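PDB 5FJL: fiber protein from Raptor siadenovirus a, which forms the trimeric head at the tip of the adenovirus fibre, a capsid protein through which the virus probably attaches to its host-cell receptor. Local coordinates for residues F54-V59 with T63-G68; G71-V74 with L79-T82; M134-D139 with H167-L172. All blocks are in the same frame, centred on the assembly; numbering follows the deposited sequence.

Contact 1: residues F54-V59 with T63-G68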
loop_
_atom_site.group_PDB
_atom_site.type_symbol
_atom_site.label_atom_id
_atom_site.label_comp_id
_atom_site.label_asym_id
_atom_site.label_seq_id
_atom_site.Cartn_x
_atom_site.Cartn_y
_atom_site.Cartn_z
ATOM N N PHE A 54 7.552 1.615 -18.935
ATOM C CA PHE A 54 7.882 2.109 -17.609
ATOM C C PHE A 54 8.955 3.193 -17.649
ATOM O O PHE A 54 9.692 3.290 -18.620
ATOM C CB PHE A 54 8.284 0.948 -16.708
ATOM C CG PHE A 54 9.539 0.239 -17.135
ATOM C CD1 PHE A 54 10.795 0.715 -16.784
ATOM C CD2 PHE A 54 9.457 -0.914 -17.896
ATOM C CE1 PHE A 54 11.964 0.047 -17.191
ATOM C CE2 PHE A 54 10.617 -1.596 -18.271
ATOM C CZ PHE A 54 11.856 -1.108 -17.936
ATOM N N ARG A 55 9.012 4.012 -16.598
ATOM C CA ARG A 55 10.051 5.012 -16.419
ATOM C C ARG A 55 10.644 4.870 -15.056
ATOM O O ARG A 55 9.889 4.866 -14.075
ATOM C CB ARG A 55 9.511 6.415 -16.577
ATOM C CG ARG A 55 10.588 7.485 -16.440
ATOM C CD ARG A 55 10.200 8.745 -17.195
ATOM N NE ARG A 55 11.358 9.598 -17.419
ATOM C CZ ARG A 55 11.650 10.241 -18.558
ATOM N NH1 ARG A 55 10.873 10.142 -19.649
ATOM N NH2 ARG A 55 12.758 10.991 -18.611
ATOM N N LYS A 56 11.963 4.720 -14.970
ATOM C CA LYS A 56 12.705 4.591 -13.705
ATOM C C LYS A 56 13.341 5.933 -13.399
ATOM O O LYS A 56 13.929 6.570 -14.292
ATOM C CB LYS A 56 13.794 3.552 -13.840
ATOM C CG LYS A 56 13.296 2.176 -14.177
ATOM C CD LYS A 56 14.416 1.181 -14.362
ATOM C CE LYS A 56 14.982 0.665 -13.059
ATOM N NZ LYS A 56 15.739 -0.594 -13.283
ATOM N N THR A 57 13.177 6.393 -12.170
ATOM C CA THR A 57 13.842 7.575 -11.634
ATOM C C THR A 57 14.812 7.108 -10.561
ATOM O O THR A 57 14.403 6.498 -9.576
ATOM C CB THR A 57 12.803 8.549 -11.038
ATOM O OG1 THR A 57 11.890 8.954 -12.060
ATOM C CG2 THR A 57 13.466 9.784 -10.443
ATOM N N ARG A 58 16.108 7.394 -10.740
ATOM C CA ARG A 58 17.136 6.975 -9.803
ATOM C C ARG A 58 17.586 8.141 -8.955
ATOM O O ARG A 58 18.053 9.136 -9.510
ATOM C CB ARG A 58 18.370 6.480 -10.540
ATOM C CG ARG A 58 18.106 5.463 -11.615
ATOM C CD ARG A 58 19.385 4.725 -12.012
ATOM N NE ARG A 58 19.124 3.391 -12.569
ATOM C CZ ARG A 58 18.411 3.120 -13.669
ATOM N NH1 ARG A 58 17.830 4.085 -14.376
ATOM N NH2 ARG A 58 18.262 1.848 -14.060
ATOM N N VAL A 59 17.485 8.000 -7.635
ATOM C CA VAL A 59 18.114 8.941 -6.696
ATOM C C VAL A 59 19.005 8.186 -5.709
ATOM O O VAL A 59 18.517 7.533 -4.776
ATOM C CB VAL A 59 17.079 9.822 -5.984
ATOM C CG1 VAL A 59 16.653 10.948 -6.907
ATOM C CG2 VAL A 59 15.865 9.024 -5.542
ATOM N N THR A 63 15.653 3.476 -6.605
ATOM C CA THR A 63 14.990 3.718 -7.861
ATOM C C THR A 63 13.469 3.668 -7.629
ATOM O O THR A 63 12.995 2.809 -6.893
ATOM C CB THR A 63 15.368 2.651 -8.895
ATOM O OG1 THR A 63 16.795 2.642 -9.090
ATOM C CG2 THR A 63 14.697 2.919 -10.226
ATOM N N ILE A 64 12.759 4.548 -8.280
ATOM C CA ILE A 64 11.293 4.595 -8.257
ATOM C C ILE A 64 10.834 4.409 -9.679
ATOM O O ILE A 64 11.221 5.163 -10.576
ATOM C CB ILE A 64 10.764 5.895 -7.641
ATOM C CG1 ILE A 64 11.410 6.014 -6.251
ATOM C CG2 ILE A 64 9.224 5.893 -7.638
ATOM C CD1 ILE A 64 10.835 6.991 -5.274
ATOM N N THR A 65 9.998 3.406 -9.912
ATOM C CA THR A 65 9.506 3.072 -11.244
ATOM C C THR A 65 8.016 3.263 -11.327
ATOM O O THR A 65 7.266 2.778 -10.448
ATOM C CB THR A 65 9.890 1.628 -11.643
ATOM O OG1 THR A 65 11.318 1.479 -11.539
ATOM C CG2 THR A 65 9.414 1.273 -13.048
ATOM N N ILE A 66 7.574 3.938 -12.380
ATOM C CA ILE A 66 6.169 4.180 -12.682
ATOM C C ILE A 66 5.854 3.439 -13.973
ATOM O O ILE A 66 6.716 3.342 -14.842
ATOM C CB ILE A 66 5.879 5.664 -12.949
ATOM C CG1 ILE A 66 6.224 6.511 -11.738
ATOM C CG2 ILE A 66 4.409 5.871 -13.265
ATOM C CD1 ILE A 66 5.288 6.267 -10.592
ATOM N N LEU A 67 4.654 2.891 -14.097
ATOM C CA LEU A 67 4.191 2.337 -15.362
ATOM C C LEU A 67 3.444 3.405 -16.159
ATOM O O LEU A 67 2.708 4.208 -15.597
ATOM C CB LEU A 67 3.285 1.135 -15.098
ATOM C CG LEU A 67 3.942 0.074 -14.203
ATOM C CD1 LEU A 67 2.974 -1.100 -14.074
ATOM C CD2 LEU A 67 5.304 -0.362 -14.756
ATOM N N GLY A 68 3.618 3.401 -17.463
ATOM C CA GLY A 68 3.063 4.440 -18.316
ATOM C C GLY A 68 1.708 4.136 -18.860
ATOM O O GLY A 68 1.222 3.015 -18.775
HETATM O O HOH W 1 9.899 7.311 -12.586
HETATM O O HOH W 2 17.956 1.012 -11.346
#
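Lys56 runs alongside Thr65 and crosses Thr63 obliquely on one face of an antiparallel beta hairpin, formed by strands 51-59 and 62-67 of the fibre head's beta-sandwich. Its CB packs 3.8 Å from Thr63 CG2 in the conformer of Thr63 described here, one of two. Next along the chain, Lys56 CG sits 3.4 Å from Thr65 OG1, since these two residues form a non-hydrogen-bonded pair. A bend at chi3 (79°) then swings CE toward the same methyl of Thr63, and the tip, NZ, reaches a water by a weak hydrogen bond. In this conformer the water is also hydrogen-bonded to Thr63 OG1. Lysine suits this partly exposed place because its methylenes lie against the hydroxyl of Thr65 and the methyl of Thr63 while its charge stays near water.

Farther along the same face, Phe54 sets CB against Leu67 CD2 at 3.8 Å. Its ring, with CG between the backbone N and the carbonyl carbon (chi1 64°), leads away from strand 62-67 and meets Phe44 of strand 38-45. Beta-branched threonines and isoleucines fit such extended strands well. Ile64 and Ile66, on the opposite face, pack on Pro168 and on residues of the second subunit.

The backbones are tied by two reciprocal pairs of bonds, Arg55 with Ile66 and Thr57 with Ile64; Thr57 N lies 2.8 Å from Ile64 O. A second water stitches the strands together on the face of Thr57: it donates to Arg55 O and, more distantly, to Ile64 O, and it lies 2.6 Å from Thr57 OG1.

Contact 2: residues G71-V74 with L79-T82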
loop_
_atom_site.group_PDB
_atom_site.type_symbol
_atom_site.label_atom_id
_atom_site.label_comp_id
_atom_site.label_asym_id
_atom_site.label_seq_id
_atom_site.Cartn_x
_atom_site.Cartn_y
_atom_site.Cartn_z
ATOM N N GLY A 71 -4.029 5.592 -15.913
ATOM C CA GLY A 71 -4.239 6.262 -14.627
ATOM C C GLY A 71 -5.593 6.951 -14.510
ATOM O O GLY A 71 -6.415 6.884 -15.432
ATOM N N LEU A 72 -5.791 7.591 -13.343
ATOM C CA LEU A 72 -6.983 8.378 -13.017
ATOM C C LEU A 72 -6.870 9.850 -13.433
ATOM O O LEU A 72 -5.802 10.429 -13.391
ATOM C CB LEU A 72 -7.260 8.330 -11.506
ATOM C CG LEU A 72 -7.448 6.999 -10.755
ATOM C CD1 LEU A 72 -7.704 7.233 -9.271
ATOM C CD2 LEU A 72 -8.598 6.230 -11.372
ATOM N N ARG A 73 -8.014 10.441 -13.787
ATOM C CA ARG A 73 -8.107 11.887 -14.021
ATOM C C ARG A 73 -9.460 12.368 -13.567
ATOM O O ARG A 73 -10.438 11.618 -13.563
ATOM C CB ARG A 73 -7.881 12.220 -15.502
ATOM C CG ARG A 73 -8.719 11.409 -16.452
ATOM C CD ARG A 73 -8.289 11.516 -17.936
ATOM N NE ARG A 73 -9.221 10.747 -18.784
ATOM C CZ ARG A 73 -9.156 9.432 -19.035
ATOM N NH1 ARG A 73 -8.166 8.685 -18.563
ATOM N NH2 ARG A 73 -10.086 8.859 -19.800
ATOM N N VAL A 74 -9.518 13.641 -13.172
ATOM C CA VAL A 74 -10.794 14.257 -12.860
ATOM C C VAL A 74 -11.059 15.318 -13.928
ATOM O O VAL A 74 -10.214 16.138 -14.158
ATOM C CB VAL A 74 -10.820 14.867 -11.431
ATOM C CG1 VAL A 74 -12.213 15.355 -11.102
ATOM C CG2 VAL A 74 -10.413 13.828 -10.399
ATOM N N LEU A 79 -14.750 11.499 -12.372
ATOM C CA LEU A 79 -13.562 10.667 -12.392
ATOM C C LEU A 79 -13.585 9.823 -13.666
ATOM O O LEU A 79 -14.607 9.181 -13.963
ATOM C CB LEU A 79 -13.537 9.759 -11.152
ATOM C CG LEU A 79 -12.246 9.003 -10.840
ATOM C CD1 LEU A 79 -11.067 9.916 -10.543
ATOM C CD2 LEU A 79 -12.451 8.045 -9.670
ATOM N N GLN A 80 -12.472 9.840 -14.372
ATOM C CA GLN A 80 -12.270 9.003 -15.544
ATOM C C GLN A 80 -11.014 8.204 -15.317
ATOM O O GLN A 80 -10.175 8.566 -14.489
ATOM C CB GLN A 80 -12.101 9.869 -16.776
ATOM C CG GLN A 80 -13.331 10.694 -17.094
ATOM C CD GLN A 80 -13.133 11.561 -18.316
ATOM O OE1 GLN A 80 -12.012 11.723 -18.826
ATOM N NE2 GLN A 80 -14.223 12.159 -18.777
ATOM N N ASN A 81 -10.866 7.092 -16.020
ATOM C CA ASN A 81 -9.615 6.385 -15.957
ATOM C C ASN A 81 -9.305 5.554 -17.183
ATOM O O ASN A 81 -10.198 5.168 -17.923
ATOM C CB ASN A 81 -9.577 5.502 -14.709
ATOM C CG ASN A 81 -10.317 4.222 -14.893
ATOM O OD1 ASN A 81 -11.543 4.237 -15.107
ATOM N ND2 ASN A 81 -9.599 3.085 -14.842
ATOM N N THR A 82 -8.022 5.340 -17.370
ATOM C CA THR A 82 -7.503 4.447 -18.371
ATOM C C THR A 82 -6.714 3.396 -17.591
ATOM O O THR A 82 -5.684 3.730 -16.980
ATOM C CB THR A 82 -6.552 5.179 -19.305
ATOM O OG1 THR A 82 -7.287 6.217 -19.979
ATOM C CG2 THR A 82 -5.925 4.227 -20.328
#
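Arg73 lays its guanidinium over Gln80, whose CB sits 3.4 Å above one face of the flat group, offset toward its rim. The two residues form a hydrogen-bonded pair of the antiparallel beta hairpin made by strands 71-75 and 78-87, probably the hairpin characteristic of siadenovirus fibre heads. With CG tucked between the backbone N and the carbonyl carbon (chi1 50°) and the chain extended as far as NE, the arginine leans over the partner strand and spreads its donors over two residues. NE gives its hydrogen to Gln80 OE1 at 3.0 Å, in the amide plane on a lone pair, although the bond is bent (139°). NH1 reaches Thr82 OG1, also at 3.0 Å. Both acceptors lie tilted from the guanidinium plane, yet two bonds from different nitrogens should restrain its rotation, and long polar chains suit this solvent-facing side.

The other face is largely apolar. Leu72 CD2 touches Asn81 CB at 3.6 Å, and Leu79 CD1 packs 4.0 Å from Val74 CG2. Leu72 and Asn81 also rest on Val164 of strand 160-171. Across the trimer interface, Leu72 meets Gln135 and Leu79 meets Glu99 of the second subunit, to which Val74 makes backbone hydrogen bonds.

Gly71 opens the paired segment with phi 142°, where a CB would collide with the preceding carbonyl oxygen, so glycine fits here. Its N-H closes the ladder on Thr82 O, with Gly71 N 2.7 Å away.

Contact 3: residues M134-D139 with H167-L172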
loop_
_atom_site.group_PDB
_atom_site.type_symbol
_atom_site.label_atom_id
_atom_site.label_comp_id
_atom_site.label_asym_id
_atom_site.label_seq_id
_atom_site.Cartn_x
_atom_site.Cartn_y
_atom_site.Cartn_z
ATOM N N MET A 134 1.543 -6.175 -5.965
ATOM C CA MET A 134 2.293 -6.647 -7.135
ATOM C C MET A 134 3.729 -6.297 -7.049
ATOM O O MET A 134 4.131 -5.343 -6.395
ATOM C CB MET A 134 1.642 -6.254 -8.381
ATOM C CG MET A 134 1.445 -4.833 -8.572
ATOM S SD MET A 134 0.552 -4.458 -10.128
ATOM C CE MET A 134 -1.024 -5.240 -10.041
ATOM N N GLN A 135 4.548 -7.113 -7.708
ATOM C CA GLN A 135 5.984 -6.990 -7.577
ATOM C C GLN A 135 6.655 -7.489 -8.842
ATOM O O GLN A 135 6.257 -8.520 -9.355
ATOM C CB GLN A 135 6.437 -7.866 -6.390
ATOM C CG GLN A 135 7.866 -7.793 -6.023
ATOM C CD GLN A 135 8.133 -8.418 -4.663
ATOM O OE1 GLN A 135 7.248 -9.030 -4.050
ATOM N NE2 GLN A 135 9.301 -8.165 -4.166
ATOM N N PHE A 136 7.657 -6.783 -9.320
ATOM C CA PHE A 136 8.470 -7.239 -10.473
ATOM C C PHE A 136 9.627 -8.056 -9.895
ATOM O O PHE A 136 10.365 -7.594 -9.009
ATOM C CB PHE A 136 8.983 -6.063 -11.277
ATOM C CG PHE A 136 7.947 -5.396 -12.123
ATOM C CD1 PHE A 136 7.686 -5.850 -13.409
ATOM C CD2 PHE A 136 7.228 -4.294 -11.648
ATOM C CE1 PHE A 136 6.751 -5.233 -14.215
ATOM C CE2 PHE A 136 6.297 -3.676 -12.440
ATOM C CZ PHE A 136 6.058 -4.119 -13.730
ATOM N N LEU A 137 9.808 -9.246 -10.442
ATOM C CA LEU A 137 10.862 -10.187 -9.996
ATOM C C LEU A 137 11.536 -10.767 -11.238
ATOM O O LEU A 137 10.955 -10.785 -12.304
ATOM C CB LEU A 137 10.255 -11.305 -9.174
ATOM C CG LEU A 137 9.610 -10.949 -7.840
ATOM C CD1 LEU A 137 8.967 -12.192 -7.242
ATOM C CD2 LEU A 137 10.621 -10.353 -6.872
ATOM N N THR A 138 12.771 -11.208 -11.093
ATOM C CA THR A 138 13.470 -11.914 -12.177
ATOM C C THR A 138 13.695 -13.335 -11.726
ATOM O O THR A 138 14.185 -13.586 -10.635
ATOM C CB THR A 138 14.808 -11.270 -12.470
ATOM O OG1 THR A 138 14.634 -9.900 -12.743
ATOM C CG2 THR A 138 15.503 -11.910 -13.686
ATOM N N ASP A 139 13.334 -14.271 -12.597
ATOM C CA ASP A 139 13.508 -15.713 -12.366
ATOM C C ASP A 139 15.007 -16.013 -12.301
ATOM O O ASP A 139 15.818 -15.282 -12.870
ATOM C CB ASP A 139 12.827 -16.439 -13.531
ATOM C CG ASP A 139 12.562 -17.931 -13.291
ATOM O OD1 ASP A 139 13.499 -18.683 -12.899
ATOM O OD2 ASP A 139 11.425 -18.374 -13.526
ATOM N N HIS A 167 0.588 2.060 -6.456
ATOM C CA HIS A 167 1.618 2.887 -5.822
ATOM C C HIS A 167 2.942 2.676 -6.580
ATOM O O HIS A 167 3.215 1.565 -7.043
ATOM C CB HIS A 167 1.777 2.502 -4.343
ATOM C CG HIS A 167 2.664 3.428 -3.569
ATOM N ND1 HIS A 167 2.255 4.673 -3.147
ATOM C CD2 HIS A 167 3.958 3.324 -3.208
ATOM C CE1 HIS A 167 3.250 5.287 -2.542
ATOM N NE2 HIS A 167 4.294 4.478 -2.548
ATOM N N PRO A 168 3.789 3.708 -6.684
ATOM C CA PRO A 168 5.022 3.522 -7.429
ATOM C C PRO A 168 5.868 2.367 -6.889
ATOM O O PRO A 168 5.826 2.027 -5.705
ATOM C CB PRO A 168 5.734 4.865 -7.239
ATOM C CG PRO A 168 4.615 5.843 -7.116
ATOM C CD PRO A 168 3.599 5.108 -6.273
ATOM N N PHE A 169 6.685 1.791 -7.768
ATOM C CA PHE A 169 7.523 0.666 -7.406
ATOM C C PHE A 169 8.898 1.103 -6.919
ATOM O O PHE A 169 9.563 1.868 -7.627
ATOM C CB PHE A 169 7.676 -0.302 -8.579
ATOM C CG PHE A 169 6.414 -0.952 -9.007
ATOM C CD1 PHE A 169 5.976 -2.105 -8.379
ATOM C CD2 PHE A 169 5.611 -0.393 -9.980
ATOM C CE1 PHE A 169 4.815 -2.727 -8.754
ATOM C CE2 PHE A 169 4.392 -0.982 -10.352
ATOM C CZ PHE A 169 3.996 -2.173 -9.723
ATOM N N LEU A 170 9.322 0.638 -5.751
ATOM C CA LEU A 170 10.603 0.994 -5.179
ATOM C C LEU A 170 11.585 -0.153 -5.372
ATOM O O LEU A 170 11.230 -1.340 -5.235
ATOM C CB LEU A 170 10.476 1.322 -3.682
ATOM C CG LEU A 170 10.075 2.735 -3.290
ATOM C CD1 LEU A 170 8.886 3.288 -4.023
ATOM C CD2 LEU A 170 9.890 2.802 -1.770
ATOM N N SER A 171 12.834 0.227 -5.678
ATOM C CA SER A 171 13.947 -0.730 -5.719
ATOM C C SER A 171 15.112 -0.108 -4.957
ATOM O O SER A 171 15.404 1.061 -5.147
ATOM C CB SER A 171 14.400 -0.995 -7.153
ATOM O OG SER A 171 13.353 -1.383 -8.034
ATOM N N LEU A 172 15.708 -0.878 -4.064
ATOM C CA LEU A 172 16.884 -0.435 -3.295
ATOM C C LEU A 172 18.124 -1.090 -3.895
ATOM O O LEU A 172 18.153 -2.312 -4.015
ATOM C CB LEU A 172 16.717 -0.814 -1.815
ATOM C CG LEU A 172 15.693 -0.064 -0.949
ATOM C CD1 LEU A 172 16.144 1.362 -0.715
ATOM C CD2 LEU A 172 14.266 -0.076 -1.494
#
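Phe136 presents its ring edge to the face of Phe169 in a T-shaped stack, with the planes 75° apart and the centroids separated by 5.1 Å. The edge CD2-CE2 does the touching, CE2 standing 3.8 Å above the Phe169 plane, over the centre of the ring. In this geometry the slightly positive C-H edge of one ring meets the electron-rich face of the other, and two phenylalanines can fill a buried place without any polar group to satisfy. From their separate strands the two side chains extend toward each other, crossing at about a right angle; a chi1 of -64° turns the Phe169 ring to the side of its own backbone N, where its face receives Phe136.

Met134 engages a different part of the Phe169 ring. Its carbonyl O lies at the ring edge, in plane, 3.6 Å from Phe169 CE1, so the partly negative oxygen faces the C-H rim. Its side chain comes up obliquely, CG meeting Phe169 CZ at 3.9 Å. Methionine's flexible chain can bend at chi3 among Ala117, Cys119 and Leu146. Phe169 is thus held from two directions, with Phe136 over a face and Met134 at the rim. Over the opposite face, 4.2 Å above the plane, stands His167 O.

This cluster belongs to the core of the beta-sandwich. Leu67 of strand 62-67 and Leu146 of strand 144-149 both pack on Phe136, while Ala117 and Cys119 of strand 115-122 line Met134. Strand 160-171, which carries Phe169, runs antiparallel between strands 62-67 and 115-122.

The three contacts pass from core to surface. Contact 3 is fully buried and carried mainly by side chains, joining strands distant in sequence through aromatic and apolar packing, whereas contacts 1 and 2 are local hairpins built on backbone hydrogen bonds. Contact 1, partly buried, lies beside contact 3, with centres about 10 Å apart: Thr65 N and Phe169 O, 2.8 Å apart, probably form a hydrogen bond between neighbouring strands. Contact 2 follows contact 1 in the chain but stands about 20 Å off, centre to centre, at the surface, where side-chain hydrogen bonds of Arg73 add to the backbone ladder. All three touch the second subunit, contact 3 through residues flanking its aromatic core.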